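Long-range contacts in VP24 (White spot syndrome virus, PDB 5HLJ), which serves as a major envelope protein of the virion, its beta-rich soluble part probably projecting from the viral membrane, with three copies in the assembly: residues 125-133 against 145-155; 12-20 against 98-106. One frame throughout, in Å; residues are numbered along the deposited sequence.

Contact 1 of 2, residues 125-133 against 145-155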
# COMPACT_ATOMS: atom_id res chain seq x y z
N ALA A 125 12.93 -13.37 0.72
CA ALA A 125 12.10 -13.13 1.90
C ALA A 125 12.87 -12.34 2.93
O ALA A 125 12.60 -12.43 4.12
CB ALA A 125 11.61 -14.45 2.51
N ASN A 126 13.87 -11.61 2.46
CA ASN A 126 14.60 -10.66 3.29
C ASN A 126 13.65 -9.57 3.79
O ASN A 126 13.22 -8.72 2.99
CB ASN A 126 15.75 -10.08 2.46
CG ASN A 126 16.73 -9.28 3.29
OD1 ASN A 126 16.63 -9.20 4.52
ND2 ASN A 126 17.71 -8.70 2.60
N LYS A 127 13.28 -9.59 5.07
CA LYS A 127 12.30 -8.63 5.59
C LYS A 127 12.90 -7.23 5.70
O LYS A 127 14.11 -7.09 5.87
CB LYS A 127 11.75 -9.07 6.95
CG LYS A 127 10.83 -10.28 6.89
CD LYS A 127 10.21 -10.56 8.25
CE LYS A 127 11.21 -11.16 9.26
NZ LYS A 127 11.56 -12.58 8.90
N PHE A 128 12.05 -6.21 5.61
CA PHE A 128 12.51 -4.82 5.61
C PHE A 128 11.50 -3.85 6.21
O PHE A 128 10.31 -4.11 6.25
CB PHE A 128 12.87 -4.38 4.18
CG PHE A 128 11.73 -4.51 3.21
CD1 PHE A 128 10.81 -3.48 3.03
CD2 PHE A 128 11.56 -5.68 2.47
CE1 PHE A 128 9.76 -3.62 2.14
CE2 PHE A 128 10.51 -5.81 1.57
CZ PHE A 128 9.61 -4.78 1.41
N VAL A 129 11.99 -2.71 6.66
CA VAL A 129 11.12 -1.60 7.02
C VAL A 129 11.36 -0.49 5.99
O VAL A 129 12.49 -0.12 5.69
CB VAL A 129 11.38 -1.09 8.45
CG1 VAL A 129 10.51 0.11 8.77
CG2 VAL A 129 11.12 -2.19 9.44
N LEU A 130 10.26 -0.02 5.41
CA LEU A 130 10.27 1.03 4.40
C LEU A 130 10.11 2.40 5.03
O LEU A 130 9.18 2.63 5.79
CB LEU A 130 9.12 0.82 3.43
CG LEU A 130 9.36 0.39 1.99
CD1 LEU A 130 8.03 0.41 1.25
CD2 LEU A 130 10.33 1.35 1.35
N TYR A 131 11.01 3.32 4.70
CA TYR A 131 10.82 4.71 5.08
C TYR A 131 10.37 5.55 3.87
O TYR A 131 11.02 5.55 2.83
CB TYR A 131 12.10 5.31 5.69
CG TYR A 131 11.98 6.82 5.80
CD1 TYR A 131 11.21 7.40 6.80
CD2 TYR A 131 12.57 7.67 4.87
CE1 TYR A 131 11.05 8.77 6.88
CE2 TYR A 131 12.41 9.04 4.94
CZ TYR A 131 11.66 9.58 5.95
OH TYR A 131 11.50 10.93 6.04
N PHE A 132 9.25 6.26 4.02
CA PHE A 132 8.86 7.23 3.00
C PHE A 132 7.99 8.35 3.55
O PHE A 132 6.98 8.11 4.20
CB PHE A 132 8.10 6.55 1.84
CG PHE A 132 7.75 7.52 0.74
CD1 PHE A 132 8.75 8.05 -0.08
CD2 PHE A 132 6.45 7.95 0.56
CE1 PHE A 132 8.45 8.95 -1.09
CE2 PHE A 132 6.13 8.86 -0.45
CZ PHE A 132 7.14 9.36 -1.28
N LYS A 133 8.38 9.58 3.22
CA LYS A 133 7.61 10.78 3.54
C LYS A 133 7.04 11.39 2.25
O LYS A 133 7.77 11.54 1.27
CB LYS A 133 8.53 11.77 4.26
CG LYS A 133 8.05 13.21 4.37
CD LYS A 133 9.14 14.01 5.10
CE LYS A 133 8.94 15.51 5.06
NZ LYS A 133 7.78 15.93 5.86
N LEU A 145 13.87 13.09 -4.58
CA LEU A 145 12.90 12.10 -4.12
C LEU A 145 13.65 10.95 -3.47
O LEU A 145 14.57 10.40 -4.08
CB LEU A 145 12.04 11.59 -5.28
CG LEU A 145 11.00 10.48 -5.00
CD1 LEU A 145 9.94 10.96 -4.04
CD2 LEU A 145 10.33 10.01 -6.30
N VAL A 146 13.30 10.62 -2.23
CA VAL A 146 14.00 9.54 -1.56
C VAL A 146 13.05 8.59 -0.83
O VAL A 146 11.96 8.97 -0.41
CB VAL A 146 15.07 10.07 -0.51
CG1 VAL A 146 15.80 11.31 -1.02
CG2 VAL A 146 14.44 10.37 0.82
N PHE A 147 13.48 7.34 -0.70
CA PHE A 147 12.89 6.45 0.29
C PHE A 147 14.02 5.59 0.83
O PHE A 147 15.05 5.41 0.16
CB PHE A 147 11.74 5.61 -0.29
CG PHE A 147 12.19 4.46 -1.16
CD1 PHE A 147 12.53 3.24 -0.60
CD2 PHE A 147 12.23 4.59 -2.54
CE1 PHE A 147 12.94 2.19 -1.39
CE2 PHE A 147 12.63 3.53 -3.34
CZ PHE A 147 13.00 2.33 -2.77
N GLY A 148 13.86 5.10 2.05
CA GLY A 148 14.83 4.20 2.62
C GLY A 148 14.25 2.82 2.84
O GLY A 148 13.04 2.64 2.98
N ALA A 149 15.13 1.82 2.86
CA ALA A 149 14.71 0.49 3.25
C ALA A 149 15.81 -0.10 4.10
O ALA A 149 16.98 -0.04 3.74
CB ALA A 149 14.43 -0.40 2.02
N THR A 150 15.43 -0.65 5.24
CA THR A 150 16.38 -1.31 6.10
C THR A 150 16.04 -2.79 6.18
O THR A 150 15.00 -3.18 6.72
CB THR A 150 16.41 -0.67 7.50
OG1 THR A 150 17.02 0.62 7.41
CG2 THR A 150 17.21 -1.52 8.50
N PHE A 151 16.93 -3.61 5.63
CA PHE A 151 16.72 -5.05 5.56
C PHE A 151 17.29 -5.82 6.77
O PHE A 151 18.17 -5.33 7.46
CB PHE A 151 17.36 -5.60 4.27
CG PHE A 151 16.74 -5.05 3.02
CD1 PHE A 151 15.68 -5.71 2.41
CD2 PHE A 151 17.23 -3.88 2.44
CE1 PHE A 151 15.10 -5.19 1.25
CE2 PHE A 151 16.67 -3.37 1.28
CZ PHE A 151 15.60 -4.02 0.68
N ASP A 152 16.77 -7.03 6.99
CA ASP A 152 17.32 -7.94 8.00
C ASP A 152 18.71 -8.42 7.59
O ASP A 152 19.64 -8.43 8.41
CB ASP A 152 16.40 -9.16 8.19
CG ASP A 152 15.23 -8.88 9.11
OD1 ASP A 152 15.07 -7.73 9.56
OD2 ASP A 152 14.44 -9.81 9.37
N GLU A 153 18.84 -8.79 6.31
CA GLU A 153 20.05 -9.38 5.75
C GLU A 153 20.68 -8.45 4.71
O GLU A 153 19.98 -7.70 4.03
CB GLU A 153 19.73 -10.72 5.09
CG GLU A 153 19.28 -11.87 6.03
CD GLU A 153 20.10 -11.99 7.31
OE1 GLU A 153 21.34 -11.80 7.27
OE2 GLU A 153 19.51 -12.30 8.38
N ASP A 154 22.01 -8.52 4.58
CA ASP A 154 22.76 -7.76 3.57
C ASP A 154 22.20 -7.95 2.17
O ASP A 154 21.88 -9.07 1.75
CB ASP A 154 24.24 -8.16 3.53
CG ASP A 154 25.05 -7.61 4.71
OD1 ASP A 154 24.80 -6.48 5.20
OD2 ASP A 154 25.97 -8.33 5.13
N ILE A 155 22.14 -6.85 1.42
CA ILE A 155 21.84 -6.95 0.01
C ILE A 155 23.11 -7.28 -0.80
O ILE A 155 24.13 -6.60 -0.68
CB ILE A 155 21.20 -5.65 -0.50
CG1 ILE A 155 19.87 -5.40 0.23
CG2 ILE A 155 20.99 -5.70 -2.01
CD1 ILE A 155 18.87 -6.52 0.02
O HOH W 1 10.61 10.55 1.34

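Contact 2 of 2, residues 12-20 against 98-106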
# COMPACT_ATOMS: atom_id res chain seq x y z
N ASP A 12 3.11 19.15 -21.31
CA ASP A 12 1.81 19.16 -21.99
C ASP A 12 0.72 18.57 -21.08
O ASP A 12 -0.43 19.06 -21.08
CB ASP A 12 1.91 18.39 -23.33
CG ASP A 12 0.55 18.20 -24.01
OD1 ASP A 12 0.04 19.17 -24.62
OD2 ASP A 12 0.00 17.07 -23.95
N ALA A 13 1.08 17.55 -20.30
CA ALA A 13 0.14 16.80 -19.47
C ALA A 13 -0.43 17.61 -18.29
O ALA A 13 0.32 18.26 -17.54
CB ALA A 13 0.81 15.52 -18.94
N TYR A 14 -1.75 17.56 -18.13
CA TYR A 14 -2.44 18.22 -17.01
C TYR A 14 -3.26 17.21 -16.19
O TYR A 14 -4.46 17.05 -16.41
CB TYR A 14 -3.35 19.35 -17.52
CG TYR A 14 -3.90 20.22 -16.41
CD1 TYR A 14 -3.22 21.38 -16.01
CD2 TYR A 14 -5.08 19.89 -15.75
CE1 TYR A 14 -3.72 22.18 -15.00
CE2 TYR A 14 -5.58 20.68 -14.73
CZ TYR A 14 -4.90 21.83 -14.36
OH TYR A 14 -5.39 22.62 -13.34
N PRO A 15 -2.60 16.54 -15.21
CA PRO A 15 -3.23 15.43 -14.48
C PRO A 15 -4.35 15.87 -13.54
O PRO A 15 -4.24 16.90 -12.87
CB PRO A 15 -2.07 14.84 -13.69
CG PRO A 15 -1.08 15.96 -13.55
CD PRO A 15 -1.21 16.77 -14.80
N VAL A 16 -5.41 15.07 -13.47
CA VAL A 16 -6.53 15.38 -12.60
C VAL A 16 -6.91 14.18 -11.72
O VAL A 16 -7.79 14.29 -10.86
CB VAL A 16 -7.75 15.88 -13.42
CG1 VAL A 16 -7.53 17.33 -13.88
CG2 VAL A 16 -8.02 14.97 -14.62
N GLU A 17 -6.24 13.05 -11.94
CA GLU A 17 -6.44 11.86 -11.10
C GLU A 17 -5.13 11.23 -10.64
O GLU A 17 -4.08 11.41 -11.26
CB GLU A 17 -7.23 10.79 -11.84
CG GLU A 17 -8.73 10.85 -11.63
CD GLU A 17 -9.48 10.93 -12.94
OE1 GLU A 17 -10.69 11.23 -12.91
OE2 GLU A 17 -8.87 10.69 -14.01
N SER A 18 -5.22 10.46 -9.56
CA SER A 18 -4.09 9.70 -9.05
C SER A 18 -3.77 8.52 -9.93
O SER A 18 -4.64 7.99 -10.61
CB SER A 18 -4.38 9.20 -7.64
OG SER A 18 -4.66 10.28 -6.79
N GLU A 19 -2.52 8.08 -9.91
CA GLU A 19 -2.12 6.92 -10.67
C GLU A 19 -0.92 6.24 -10.00
O GLU A 19 -0.12 6.90 -9.35
CB GLU A 19 -1.81 7.32 -12.11
CG GLU A 19 -1.53 6.16 -13.03
CD GLU A 19 -1.42 6.57 -14.49
OE1 GLU A 19 -1.66 7.77 -14.80
OE2 GLU A 19 -1.11 5.69 -15.32
N ILE A 20 -0.84 4.92 -10.14
CA ILE A 20 0.30 4.16 -9.67
C ILE A 20 1.33 3.99 -10.78
O ILE A 20 0.99 3.65 -11.91
CB ILE A 20 -0.13 2.78 -9.17
CG1 ILE A 20 -1.02 2.91 -7.94
CG2 ILE A 20 1.06 1.97 -8.78
CD1 ILE A 20 -0.30 3.35 -6.71
N TYR A 98 12.62 15.26 -12.70
CA TYR A 98 12.19 16.43 -13.45
C TYR A 98 10.70 16.32 -13.77
O TYR A 98 10.28 15.45 -14.52
CB TYR A 98 13.01 16.58 -14.73
CG TYR A 98 12.71 17.84 -15.52
CD1 TYR A 98 12.48 19.05 -14.87
CD2 TYR A 98 12.69 17.83 -16.91
CE1 TYR A 98 12.21 20.20 -15.57
CE2 TYR A 98 12.42 18.98 -17.63
CZ TYR A 98 12.19 20.16 -16.96
OH TYR A 98 11.92 21.32 -17.66
N ASN A 99 9.92 17.23 -13.18
CA ASN A 99 8.50 17.33 -13.46
C ASN A 99 8.26 18.40 -14.51
O ASN A 99 8.24 19.60 -14.22
CB ASN A 99 7.72 17.65 -12.18
CG ASN A 99 6.22 17.85 -12.44
OD1 ASN A 99 5.71 17.52 -13.51
ND2 ASN A 99 5.51 18.40 -11.44
N ASN A 100 8.06 17.94 -15.74
CA ASN A 100 7.78 18.84 -16.85
C ASN A 100 6.34 18.69 -17.33
O ASN A 100 6.08 18.73 -18.53
CB ASN A 100 8.76 18.59 -18.00
CG ASN A 100 8.89 19.80 -18.93
OD1 ASN A 100 8.48 20.92 -18.60
ND2 ASN A 100 9.49 19.57 -20.09
N THR A 101 5.41 18.50 -16.39
CA THR A 101 3.99 18.57 -16.68
C THR A 101 3.51 19.98 -16.31
O THR A 101 4.30 20.83 -15.90
CB THR A 101 3.17 17.51 -15.89
OG1 THR A 101 3.08 17.87 -14.50
CG2 THR A 101 3.80 16.12 -16.00
N LYS A 102 2.22 20.23 -16.46
CA LYS A 102 1.68 21.56 -16.18
C LYS A 102 1.25 21.73 -14.72
O LYS A 102 0.75 22.79 -14.35
CB LYS A 102 0.50 21.85 -17.10
CG LYS A 102 0.85 21.98 -18.58
CD LYS A 102 -0.42 22.20 -19.40
CE LYS A 102 -0.14 22.28 -20.90
NZ LYS A 102 -1.40 22.41 -21.70
N ARG A 103 1.43 20.70 -13.89
CA ARG A 103 1.05 20.83 -12.48
C ARG A 103 2.02 20.19 -11.52
O ARG A 103 2.74 19.26 -11.86
CB ARG A 103 -0.33 20.24 -12.24
CG ARG A 103 -1.45 21.21 -12.51
CD ARG A 103 -2.79 20.69 -12.01
NE ARG A 103 -2.80 20.31 -10.60
CZ ARG A 103 -3.93 20.12 -9.91
NH1 ARG A 103 -5.10 20.29 -10.51
NH2 ARG A 103 -3.89 19.78 -8.63
N ASP A 104 2.02 20.71 -10.30
CA ASP A 104 2.66 20.05 -9.17
C ASP A 104 2.10 18.63 -9.01
O ASP A 104 0.91 18.39 -9.23
CB ASP A 104 2.44 20.85 -7.90
CG ASP A 104 3.28 22.12 -7.84
OD1 ASP A 104 3.13 22.88 -6.87
OD2 ASP A 104 4.13 22.33 -8.74
N ILE A 105 2.97 17.71 -8.63
CA ILE A 105 2.60 16.32 -8.36
C ILE A 105 3.05 15.93 -6.97
O ILE A 105 4.18 16.23 -6.58
CB ILE A 105 3.25 15.37 -9.37
CG1 ILE A 105 2.77 15.68 -10.79
CG2 ILE A 105 2.99 13.92 -8.98
CD1 ILE A 105 3.55 14.94 -11.83
N THR A 106 2.19 15.27 -6.20
CA THR A 106 2.62 14.71 -4.93
C THR A 106 2.86 13.21 -5.08
O THR A 106 2.03 12.48 -5.65
CB THR A 106 1.61 14.97 -3.77
OG1 THR A 106 1.38 16.38 -3.62
CG2 THR A 106 2.14 14.42 -2.43

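Contact 1 of 2, residues 125-133 against 145-155
Asn-126 reaches across to the turn after strand 145-151 and grips Glu-153 by both ends of its main-chain unit. Its CG stands anti to the backbone N (chi1 -169°), which carries the amide over to Glu-153. From CB outward, CG lies between the two bonds; OD1 accepts from Glu-153 N at 2.9 Å; and ND2 donates to Glu-153 O, also at 2.9 Å, with that oxygen near the amide plane although the N-H comes in from above the carbonyl plane. The two bonds fix the rotation of the amide. ND2 also lies 3.5 Å from Phe-151 CB and against the Ile-155 CD1 methyl, which sits over the centre of the Phe-151 ring.

Beyond this clamp the backbones pair antiparallel. Asp-152 N donates to Lys-127 O, and reciprocal bonds join Val-129 with Thr-150 and Tyr-131 with Gly-148, the shortest being Tyr-131 N to Gly-148 O at 2.7 Å. On one face, Phe-128 and Phe-151 run alongside each other in the same direction, their ring planes 56° apart and Phe-128 CB 3.6 Å from Phe-151 CD1. On that face too, Leu-130 CD2 meets Phe-147 CD1 at 3.5 Å. Farther along, the edge of the Phe-132 ring takes Leu-145 CD1, and a water links Lys-133 N to Val-146 O.

Lys-127 passes its aliphatic CE by Asp-152 OD2, but the charged ends pair between subunits: Lys-127 NZ with Asp-152 of the third subunit, Asp-152 OD1 with Lys-127 of the second. Phe-123 of the second subunit meets the Tyr-131 ring. This is a two-stranded antiparallel ladder at the margin of a mixed beta sheet, with strand 128-131 outermost within the chain and placed at the trimer interface.

Contact 2 of 2, residues 12-20 against 98-106
Tyr-14 turns its CG anti to the backbone N (chi1 -170°), and Arg-103, with chi1 at -86° and chi2 extended, lays its aliphatic stem on the phenol ring in a CH-pi contact. Arg-103 belongs to the connection between strands 90-99 and 105-114, which opens with an Asx turn at Asn-99; Tyr-14 belongs to the N-terminal arm leading into strand 19-28. CD of Arg-103 lies over one face of the ring, 3.8 Å from its centroid, and approaches Tyr-14 CZ to 3.4 Å. Just past CD the chain bends at chi3 and turns the guanidinium away from a stack: its plane stands 70° from that of the ring. Lys-102 CB comes instead to the ring's edge, 3.9 Å from Tyr-14 CD1.

One backbone bond ties the arm to the loop, from Lys-102 N to Ala-13 O at 2.9 Å and nearly straight. The extended Lys-102 chain then runs beside Asp-12, its CE 3.2 Å from Asp-12 O. Thr-101 packs on Ile-68 of strand 68-72, while Arg-103 leans on Pro-170 of strand 161-170.

The loop's shape is held from within by Asn-99. Its ND2 donates to Arg-103 O, and its OD1 accepts twice: from Thr-101 N, which comes from above the carbonyl plane, and from Thr-101 OG1, which lies in that plane on a lone pair at 2.8 Å.

How the contacts relate
Contact 1 and contact 2 lie on opposite sides of the chain's centre, their own centres about 27 Å apart, and do not touch. They are joined through the sheet, since strand 141-151 of contact 1 neighbours strand 90-99, which runs into the loop of contact 2. Contact 1 is the more buried, a regular ladder of backbone bonds with phenylalanines packed on one face and charges shared with both other subunits. Contact 2 is nearer the surface: a single backbone bond fastens an irregular arm to a loop, and the stems of a lysine and an arginine supply much of the packing. In each, an asparagine amide bonds to main-chain atoms, across the segments in 125-133/145-155 and inside the loop in 98-106.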